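Local coordinates for ABC transporter, periplasmic solute-binding protein (PDB 4WED) that probably binds a peptide or nickel-containing solute in the periplasm and delivers it to an ABC transporter for uptake, at residues A317-G329 with T422-V434. Residues are numbered along the deposited sequence; the frame is centred on the assembly and turned at random.
Sequences AGNMFSAALPYAG and TYGAPYDPFGSLV
With chi1 at -63°, Phe-321 sets its CG anti to its own carbonyl carbon and drives its ring toward Asp-428, whose CG takes the same position (chi1 -87°). The ring crosses this side chain at about a right angle, CE1 lying 3.5 Å from Asp-428 CG. Pro-429, which follows a cis peptide bond, sets its CB over one face, offset toward the rim, in a CH-pi contact 3.7 Å from the centroid of the Phe-321 ring; CG of the selenomethionine Met-320 lies over the opposite face, and Ser-432 CB meets the edge in plane. Beyond the ring, Met-320 SE reaches Leu-433 CD2 at 4.0 Å, while Leu-325 CD2 rests on Asp-428 CB at 3.7 Å. The buried carboxylate is tied into its own segment: OD1 accepts from Ser-432 OG (2.6 Å) and Ser-432 N, and OD2 from Gly-424 N. Replacing Asp-428 by an alanine would probably leave Gly-424 N and the N and OG of Ser-432 without this acceptor and Phe-321 CE1 without its neighbour. Tyr-479 of helix 471-485 also packs on Phe-321 and Pro-429. The contact thus joins the loop after strand 315-316 to the segment leading from strand 417-421 into helix 430-437, within the periplasmic binding protein fold of solute-binding family 5.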
ATOM      1  N   ALA A 317       3.137  10.933 -11.348  1.00 56.06           N
ATOM      2  CA  ALA A 317       1.995  11.188 -10.480  1.00 59.43           C
ATOM      3  C   ALA A 317       1.474  12.599 -10.715  1.00 58.58           C
ATOM      4  O   ALA A 317       2.232  13.571 -10.722  1.00 59.69           O
ATOM      5  CB  ALA A 317       2.384  11.001  -9.028  1.00 55.70           C
ATOM      6  N   GLY A 318       0.183  12.674 -10.965  1.00 60.73           N
ATOM      7  CA  GLY A 318      -0.555  13.919 -10.862  1.00 69.65           C
ATOM      8  C   GLY A 318      -1.233  14.076  -9.497  1.00 65.12           C
ATOM      9  O   GLY A 318      -1.413  15.169  -9.024  1.00 76.69           O
ATOM     10  N   ASN A 319      -1.616  12.980  -8.876  1.00 61.34           N
ATOM     11  CA  ASN A 319      -2.368  13.014  -7.615  1.00 59.78           C
ATOM     12  C   ASN A 319      -1.569  12.359  -6.516  1.00 60.07           C
ATOM     13  O   ASN A 319      -0.692  11.512  -6.770  1.00 58.01           O
ATOM     14  CB  ASN A 319      -3.667  12.262  -7.778  1.00 58.74           C
ATOM     15  CG  ASN A 319      -4.555  12.902  -8.792  1.00 61.47           C
ATOM     16  OD1 ASN A 319      -4.153  13.087  -9.931  1.00 75.31           O
ATOM     17  ND2 ASN A 319      -5.737  13.293  -8.388  1.00 61.24           N
HETATM   18  N   MSE A 320      -1.845  12.765  -5.290  1.00 57.10           N
HETATM   19  CA  MSE A 320      -1.164  12.169  -4.165  1.00 58.35           C
HETATM   20  C   MSE A 320      -1.409  10.702  -4.136  1.00 53.07           C
HETATM   21  O   MSE A 320      -0.552   9.943  -3.692  1.00 53.71           O
HETATM   22  CB  MSE A 320      -1.626  12.754  -2.860  1.00 65.84           C
HETATM   23  CG  MSE A 320      -0.723  12.363  -1.675  1.00 71.19           C
HETATM   24 SE   MSE A 320      -1.540  13.123   0.004  1.00 90.96          SE
HETATM   25  CE  MSE A 320      -0.546  12.041   1.348  1.00 91.93           C
ATOM     26  N   PHE A 321      -2.578  10.275  -4.581  1.00 49.77           N
ATOM     27  CA  PHE A 321      -2.913   8.873  -4.567  1.00 49.35           C
ATOM     28  C   PHE A 321      -3.314   8.472  -5.957  1.00 52.86           C
ATOM     29  O   PHE A 321      -4.108   9.185  -6.610  1.00 54.17           O
ATOM     30  CB  PHE A 321      -4.072   8.620  -3.655  1.00 47.57           C
ATOM     31  CG  PHE A 321      -3.791   8.946  -2.243  1.00 49.55           C
ATOM     32  CD1 PHE A 321      -2.875   8.174  -1.502  1.00 47.73           C
ATOM     33  CD2 PHE A 321      -4.450   9.996  -1.617  1.00 47.02           C
ATOM     34  CE1 PHE A 321      -2.606   8.463  -0.171  1.00 44.63           C
ATOM     35  CE2 PHE A 321      -4.188  10.273  -0.299  1.00 48.62           C
ATOM     36  CZ  PHE A 321      -3.265   9.505   0.433  1.00 48.00           C
ATOM     37  N   SER A 322      -2.788   7.332  -6.408  1.00 52.68           N
ATOM     38  CA  SER A 322      -3.199   6.789  -7.709  1.00 55.57           C
ATOM     39  C   SER A 322      -4.657   6.337  -7.658  1.00 54.74           C
ATOM     40  O   SER A 322      -5.243   6.182  -6.580  1.00 54.13           O
ATOM     41  CB  SER A 322      -2.283   5.635  -8.171  1.00 56.10           C
ATOM     42  OG  SER A 322      -2.761   4.372  -7.721  1.00 59.03           O
ATOM     43  N   ALA A 323      -5.216   6.121  -8.844  1.00 57.22           N
ATOM     44  CA  ALA A 323      -6.631   5.709  -9.049  1.00 56.18           C
ATOM     45  C   ALA A 323      -6.940   4.301  -8.507  1.00 55.61           C
ATOM     46  O   ALA A 323      -8.086   3.953  -8.256  1.00 60.10           O
ATOM     47  CB  ALA A 323      -6.943   5.783 -10.548  1.00 59.24           C
ATOM     48  N   ALA A 324      -5.894   3.494  -8.335  1.00 53.54           N
ATOM     49  CA  ALA A 324      -5.995   2.204  -7.697  1.00 52.93           C
ATOM     50  C   ALA A 324      -6.559   2.315  -6.265  1.00 54.08           C
ATOM     51  O   ALA A 324      -7.152   1.350  -5.756  1.00 58.17           O
ATOM     52  CB  ALA A 324      -4.616   1.523  -7.674  1.00 50.29           C
ATOM     53  N   LEU A 325      -6.362   3.457  -5.608  1.00 48.79           N
ATOM     54  CA  LEU A 325      -6.856   3.624  -4.237  1.00 50.87           C
ATOM     55  C   LEU A 325      -8.259   4.080  -4.219  1.00 52.18           C
ATOM     56  O   LEU A 325      -8.714   4.713  -5.166  1.00 54.72           O
ATOM     57  CB  LEU A 325      -6.008   4.617  -3.449  1.00 51.57           C
ATOM     58  CG  LEU A 325      -4.628   3.962  -3.252  1.00 56.97           C
ATOM     59  CD1 LEU A 325      -3.543   5.018  -3.262  1.00 62.34           C
ATOM     60  CD2 LEU A 325      -4.587   3.098  -1.987  1.00 54.55           C
ATOM     61  N   PRO A 326      -8.961   3.755  -3.133  1.00 54.81           N
ATOM     62  CA  PRO A 326     -10.304   4.264  -2.990  1.00 53.82           C
ATOM     63  C   PRO A 326     -10.218   5.723  -2.583  1.00 52.43           C
ATOM     64  O   PRO A 326      -9.222   6.142  -1.996  1.00 50.34           O
ATOM     65  CB  PRO A 326     -10.911   3.378  -1.883  1.00 55.76           C
ATOM     66  CG  PRO A 326      -9.762   2.738  -1.173  1.00 56.00           C
ATOM     67  CD  PRO A 326      -8.556   2.822  -2.052  1.00 54.95           C
ATOM     68  N   TYR A 327     -11.233   6.496  -2.936  1.00 53.69           N
ATOM     69  CA  TYR A 327     -11.330   7.896  -2.499  1.00 55.68           C
ATOM     70  C   TYR A 327     -10.094   8.698  -2.892  1.00 54.49           C
ATOM     71  O   TYR A 327      -9.654   9.609  -2.173  1.00 56.09           O
ATOM     72  CB  TYR A 327     -11.601   7.973  -0.973  1.00 57.26           C
ATOM     73  CG  TYR A 327     -12.761   7.067  -0.551  1.00 59.79           C
ATOM     74  CD1 TYR A 327     -14.090   7.344  -0.927  1.00 62.88           C
ATOM     75  CD2 TYR A 327     -12.513   5.915   0.180  1.00 63.58           C
ATOM     76  CE1 TYR A 327     -15.125   6.498  -0.564  1.00 64.72           C
ATOM     77  CE2 TYR A 327     -13.527   5.057   0.565  1.00 64.64           C
ATOM     78  CZ  TYR A 327     -14.824   5.337   0.192  1.00 69.31           C
ATOM     79  OH  TYR A 327     -15.779   4.426   0.594  1.00 68.24           O
ATOM     80  N   ALA A 328      -9.544   8.373  -4.050  1.00 52.99           N
ATOM     81  CA  ALA A 328      -8.297   8.980  -4.463  1.00 54.58           C
ATOM     82  C   ALA A 328      -8.468  10.383  -5.071  1.00 56.98           C
ATOM     83  O   ALA A 328      -7.510  11.114  -5.236  1.00 62.38           O
ATOM     84  CB  ALA A 328      -7.592   8.038  -5.434  1.00 58.37           C
ATOM     85  N   GLY A 329      -9.702  10.745  -5.404  1.00 60.12           N
ATOM     86  CA  GLY A 329     -10.052  12.091  -5.812  1.00 58.20           C
ATOM     87  C   GLY A 329     -10.278  12.181  -7.289  1.00 60.17           C
ATOM     88  O   GLY A 329     -10.010  11.269  -8.050  1.00 61.68           O
ATOM     89  N   THR A 422       4.056   7.325   0.408  1.00 53.07           N
ATOM     90  CA  THR A 422       2.814   6.988   1.052  1.00 50.78           C
ATOM     91  C   THR A 422       2.814   5.547   1.566  1.00 51.77           C
ATOM     92  O   THR A 422       3.636   4.724   1.216  1.00 54.33           O
ATOM     93  CB  THR A 422       1.551   7.260   0.167  1.00 52.31           C
ATOM     94  OG1 THR A 422       1.572   6.507  -1.064  1.00 51.12           O
ATOM     95  CG2 THR A 422       1.434   8.735  -0.144  1.00 52.53           C
ATOM     96  N   TYR A 423       1.868   5.267   2.432  1.00 51.93           N
ATOM     97  CA  TYR A 423       1.780   3.990   3.076  1.00 54.48           C
ATOM     98  C   TYR A 423       1.325   2.901   2.098  1.00 51.48           C
ATOM     99  O   TYR A 423       1.759   1.732   2.241  1.00 53.47           O
ATOM    100  CB  TYR A 423       0.823   4.075   4.271  1.00 56.99           C
ATOM    101  CG  TYR A 423       1.337   4.852   5.475  1.00 62.82           C
ATOM    102  CD1 TYR A 423       2.595   5.395   5.486  1.00 68.21           C
ATOM    103  CD2 TYR A 423       0.564   4.987   6.632  1.00 66.23           C
ATOM    104  CE1 TYR A 423       3.066   6.074   6.590  1.00 72.63           C
ATOM    105  CE2 TYR A 423       1.053   5.640   7.755  1.00 68.41           C
ATOM    106  CZ  TYR A 423       2.309   6.192   7.712  1.00 71.82           C
ATOM    107  OH  TYR A 423       2.867   6.876   8.760  1.00 75.80           O
ATOM    108  N   GLY A 424       0.459   3.249   1.143  1.00 46.38           N
ATOM    109  CA  GLY A 424      -0.056   2.257   0.182  1.00 48.05           C
ATOM    110  C   GLY A 424      -1.282   1.454   0.658  1.00 49.35           C
ATOM    111  O   GLY A 424      -1.706   1.561   1.804  1.00 50.01           O
ATOM    112  N   ALA A 425      -1.875   0.668  -0.241  1.00 49.95           N
ATOM    113  CA  ALA A 425      -3.039  -0.132   0.082  1.00 49.82           C
ATOM    114  C   ALA A 425      -2.609  -1.122   1.117  1.00 50.56           C
ATOM    115  O   ALA A 425      -1.498  -1.589   1.017  1.00 49.57           O
ATOM    116  CB  ALA A 425      -3.530  -0.864  -1.136  1.00 52.27           C
ATOM    117  N   PRO A 426      -3.448  -1.479   2.097  1.00 49.41           N
ATOM    118  CA  PRO A 426      -4.844  -1.092   2.210  1.00 49.44           C
ATOM    119  C   PRO A 426      -5.104  -0.000   3.256  1.00 49.14           C
ATOM    120  O   PRO A 426      -6.237   0.160   3.697  1.00 49.92           O
ATOM    121  CB  PRO A 426      -5.484  -2.385   2.711  1.00 50.61           C
ATOM    122  CG  PRO A 426      -4.434  -2.964   3.626  1.00 49.04           C
ATOM    123  CD  PRO A 426      -3.105  -2.521   3.074  1.00 48.19           C
ATOM    124  N   TYR A 427      -4.065   0.759   3.593  1.00 48.91           N
ATOM    125  CA  TYR A 427      -4.104   1.773   4.615  1.00 48.04           C
ATOM    126  C   TYR A 427      -4.554   3.167   4.088  1.00 49.93           C
ATOM    127  O   TYR A 427      -4.745   4.100   4.871  1.00 50.85           O
ATOM    128  CB  TYR A 427      -2.733   1.927   5.224  1.00 46.98           C
ATOM    129  CG  TYR A 427      -2.023   0.633   5.590  1.00 51.17           C
ATOM    130  CD1 TYR A 427      -2.514  -0.198   6.614  1.00 52.38           C
ATOM    131  CD2 TYR A 427      -0.853   0.239   4.931  1.00 51.52           C
ATOM    132  CE1 TYR A 427      -1.913  -1.377   6.928  1.00 53.65           C
ATOM    133  CE2 TYR A 427      -0.229  -0.957   5.279  1.00 54.56           C
ATOM    134  CZ  TYR A 427      -0.774  -1.754   6.260  1.00 55.19           C
ATOM    135  OH  TYR A 427      -0.145  -2.907   6.647  1.00 59.11           O
ATOM    136  N   ASP A 428      -4.688   3.333   2.790  1.00 50.36           N
ATOM    137  CA  ASP A 428      -4.793   4.689   2.249  1.00 51.87           C
ATOM    138  C   ASP A 428      -6.183   4.860   1.700  1.00 51.17           C
ATOM    139  O   ASP A 428      -6.769   3.894   1.253  1.00 52.21           O
ATOM    140  CB  ASP A 428      -3.747   4.943   1.115  1.00 52.69           C
ATOM    141  CG  ASP A 428      -2.420   5.418   1.637  1.00 52.32           C
ATOM    142  OD1 ASP A 428      -2.378   5.843   2.796  1.00 52.25           O
ATOM    143  OD2 ASP A 428      -1.398   5.307   0.924  1.00 52.91           O
ATOM    144  N   PRO A 429      -6.687   6.091   1.649  1.00 52.07           N
ATOM    145  CA  PRO A 429      -5.881   7.324   1.799  1.00 50.61           C
ATOM    146  C   PRO A 429      -5.757   7.852   3.200  1.00 52.31           C
ATOM    147  O   PRO A 429      -4.887   8.694   3.453  1.00 51.66           O
ATOM    148  CB  PRO A 429      -6.638   8.334   0.922  1.00 51.64           C
ATOM    149  CG  PRO A 429      -8.037   7.819   0.875  1.00 52.26           C
ATOM    150  CD  PRO A 429      -7.929   6.332   0.877  1.00 52.87           C
ATOM    151  N   PHE A 430      -6.583   7.345   4.122  1.00 55.90           N
ATOM    152  CA  PHE A 430      -6.643   7.954   5.443  1.00 57.73           C
ATOM    153  C   PHE A 430      -5.389   7.763   6.262  1.00 58.06           C
ATOM    154  O   PHE A 430      -5.020   8.679   7.017  1.00 60.94           O
ATOM    155  CB  PHE A 430      -7.897   7.513   6.206  1.00 59.44           C
ATOM    156  CG  PHE A 430      -9.164   8.144   5.682  1.00 61.95           C
ATOM    157  CD1 PHE A 430      -9.328   9.530   5.708  1.00 67.56           C
ATOM    158  CD2 PHE A 430     -10.199   7.367   5.154  1.00 64.43           C
ATOM    159  CE1 PHE A 430     -10.507  10.132   5.218  1.00 69.42           C
ATOM    160  CE2 PHE A 430     -11.378   7.947   4.679  1.00 67.24           C
ATOM    161  CZ  PHE A 430     -11.531   9.339   4.695  1.00 68.29           C
ATOM    162  N   GLY A 431      -4.719   6.615   6.109  1.00 56.25           N
ATOM    163  CA  GLY A 431      -3.474   6.346   6.854  1.00 53.33           C
ATOM    164  C   GLY A 431      -2.426   7.408   6.577  1.00 54.89           C
ATOM    165  O   GLY A 431      -1.846   7.963   7.491  1.00 55.85           O
ATOM    166  N   SER A 432      -2.215   7.719   5.302  1.00 54.39           N
ATOM    167  CA  SER A 432      -1.197   8.686   4.907  1.00 56.29           C
ATOM    168  C   SER A 432      -1.626  10.106   5.145  1.00 55.58           C
ATOM    169  O   SER A 432      -0.827  10.921   5.595  1.00 57.42           O
ATOM    170  CB  SER A 432      -0.851   8.530   3.421  1.00 55.43           C
ATOM    171  OG  SER A 432      -0.275   7.253   3.171  1.00 55.94           O
ATOM    172  N   LEU A 433      -2.878  10.407   4.822  1.00 53.65           N
ATOM    173  CA  LEU A 433      -3.412  11.720   5.076  1.00 54.09           C
ATOM    174  C   LEU A 433      -3.274  12.116   6.523  1.00 55.55           C
ATOM    175  O   LEU A 433      -2.808  13.203   6.841  1.00 54.77           O
ATOM    176  CB  LEU A 433      -4.894  11.777   4.731  1.00 55.13           C
ATOM    177  CG  LEU A 433      -5.173  12.068   3.270  1.00 59.64           C
ATOM    178  CD1 LEU A 433      -6.669  12.252   3.052  1.00 61.32           C
ATOM    179  CD2 LEU A 433      -4.413  13.309   2.782  1.00 59.31           C
ATOM    180  N   VAL A 434      -3.732  11.240   7.394  1.00 53.27           N
ATOM    181  CA  VAL A 434      -3.702  11.525   8.787  1.00 57.78           C
ATOM    182  C   VAL A 434      -2.259  11.567   9.278  1.00 60.63           C
ATOM    183  O   VAL A 434      -1.853  12.533   9.931  1.00 63.45           O
ATOM    184  CB  VAL A 434      -4.513  10.470   9.561  1.00 61.60           C
ATOM    185  CG1 VAL A 434      -4.191  10.506  11.047  1.00 61.02           C
ATOM    186  CG2 VAL A 434      -6.018  10.709   9.346  1.00 63.03           C
TER